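Local atomic coordinates of DSBA-like thioredoxin domain-containing protein (Nitrosomonas europaea, PDB entry 2IN3), a protein that is probably a thiol-disulfide oxidoreductase of the DsbA family, FrnE-like subfamily, and a putative protein disulfide isomerase. Residues L132-L135 and K136-V140. Numbering follows the deposited sequence.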
loop_
_atom_site.group_PDB
_atom_site.type_symbol
_atom_site.label_atom_id
_atom_site.label_comp_id
_atom_site.label_asym_id
_atom_site.label_seq_id
_atom_site.Cartn_x
_atom_site.Cartn_y
_atom_site.Cartn_z
ATOM N N LEU A 132 3.584 10.434 13.045
ATOM C CA LEU A 132 2.164 10.725 13.290
ATOM C C LEU A 132 1.770 12.124 12.790
ATOM O O LEU A 132 0.710 12.300 12.177
ATOM C CB LEU A 132 1.787 10.539 14.779
ATOM C CG LEU A 132 0.444 11.100 15.283
ATOM C CD1 LEU A 132 -0.723 10.328 14.700
ATOM C CD2 LEU A 132 0.334 11.156 16.809
ATOM N N ALA A 133 2.632 13.104 13.045
ATOM C CA ALA A 133 2.375 14.486 12.648
ATOM C C ALA A 133 2.049 14.548 11.160
ATOM O O ALA A 133 1.075 15.190 10.749
ATOM C CB ALA A 133 3.573 15.382 12.994
ATOM N N ILE A 134 2.840 13.837 10.362
ATOM C CA ILE A 134 2.609 13.759 8.937
ATOM C C ILE A 134 1.320 13.007 8.589
ATOM O O ILE A 134 0.491 13.510 7.807
ATOM C CB ILE A 134 3.852 13.171 8.199
ATOM C CG1 ILE A 134 5.105 14.024 8.501
ATOM C CG2 ILE A 134 3.588 13.044 6.701
ATOM C CD1 ILE A 134 4.996 15.484 8.070
ATOM N N LEU A 135 1.135 11.827 9.187
ATOM C CA LEU A 135 -0.014 10.980 8.891
ATOM C C LEU A 135 -1.372 11.631 9.216
ATOM O O LEU A 135 -2.323 11.511 8.426
ATOM C CB LEU A 135 0.128 9.614 9.588
ATOM C CG LEU A 135 1.303 8.737 9.088
ATOM C CD1 LEU A 135 1.509 7.516 9.990
ATOM C CD2 LEU A 135 1.133 8.315 7.606
ATOM N N LYS A 136 -1.470 12.297 10.366
ATOM C CA LYS A 136 -2.729 12.933 10.785
ATOM C C LYS A 136 -3.125 14.093 9.865
ATOM O O LYS A 136 -4.311 14.326 9.584
ATOM C CB LYS A 136 -2.673 13.363 12.266
ATOM C CG LYS A 136 -1.780 14.571 12.544
ATOM C CD LYS A 136 -1.700 14.866 14.038
ATOM C CE LYS A 136 -0.891 16.131 14.333
ATOM N NZ LYS A 136 -0.521 16.133 15.792
ATOM N N LYS A 137 -2.125 14.805 9.364
ATOM C CA LYS A 137 -2.357 15.859 8.398
ATOM C C LYS A 137 -3.001 15.287 7.115
ATOM O O LYS A 137 -3.964 15.858 6.597
ATOM C CB LYS A 137 -1.040 16.576 8.120
ATOM C CG LYS A 137 -1.137 17.829 7.284
ATOM C CD LYS A 137 0.222 18.530 7.203
ATOM C CE LYS A 137 1.262 17.698 6.413
ATOM N NZ LYS A 137 2.528 18.458 6.141
ATOM N N LEU A 138 -2.494 14.146 6.635
ATOM C CA LEU A 138 -3.038 13.510 5.446
ATOM C C LEU A 138 -4.483 13.044 5.641
ATOM O O LEU A 138 -5.326 13.193 4.729
ATOM C CB LEU A 138 -2.112 12.364 4.940
ATOM C CG LEU A 138 -0.694 12.805 4.538
ATOM C CD1 LEU A 138 0.204 11.612 4.215
ATOM C CD2 LEU A 138 -0.739 13.730 3.355
ATOM N N ALA A 139 -4.775 12.509 6.826
ATOM C CA ALA A 139 -6.127 12.089 7.186
ATOM C C ALA A 139 -7.111 13.303 7.218
ATOM O O ALA A 139 -8.225 13.234 6.685
ATOM C CB ALA A 139 -6.108 11.341 8.521
ATOM N N VAL A 140 -6.654 14.413 7.781
ATOM C CA VAL A 140 -7.426 15.674 7.772
ATOM C C VAL A 140 -7.768 16.132 6.348
ATOM O O VAL A 140 -8.883 16.596 6.103
ATOM C CB VAL A 140 -6.683 16.786 8.535
ATOM C CG1 VAL A 140 -7.322 18.154 8.282
ATOM C CG2 VAL A 140 -6.687 16.479 10.019
#
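Lys-136 lays its aliphatic chain back over the first turn of helix 132-141, across the carbonyls of Leu-132 and Ala-133. CG of Lys-136 sits 3.4 Å from Leu-132 O and equally near Ala-133 O. Further out, CE of Lys-136 passes 4.0 Å from Ala-133 CA. The first torsion explains this path: CG is turned in between N and C of its own backbone (chi1 72°), and the chain then runs extended toward the N-terminal end of the helix. CD1 of Leu-132 comes within 4.4 Å of Lys-136 CB, a distant approach. The amide of Lys-136 meets the same Leu-132 carbonyl in a nearly straight hydrogen bond, N to O 2.8 Å (N-H...O 172°). Leu-132 O is thus bonded by the amide and covered by methylenes of one residue.

Two residues further along, Leu-138 N bonds to Ile-134 O at 3.3 Å, with the donor in the carbonyl plane. The Leu-138 CG lies 3.5 Å from Ile-134 O, and Leu-138 CD1 is 4.4 Å from CG2 of Ile-134. Ala-139 N closes the next i to i+4 bond, to Leu-135 O.

The helix is amphipathic. Leu-135, Leu-138 and Ala-139 face helix 111-123, while Leu-132 packs on Phe-149 and Phe-153 of helix 146-154. This is packing within the helical part of the DsbA-like fold. Lys-136 and Lys-137 make long, weak ion pairs with Glu-146 and Glu-127. Cutting the side chain of Lys-136 back to an alanine is likely to strip the methylene cover from CG outward off both carbonyls, the Leu-132 bond remaining, and to leave Glu-146 without this distant charge. The chemistry is therefore divided: backbone bonds hold the turns, and lysine methylenes shield the first carbonyls, while the ammonium group probably adds little through its long, weak pairing with Glu-146.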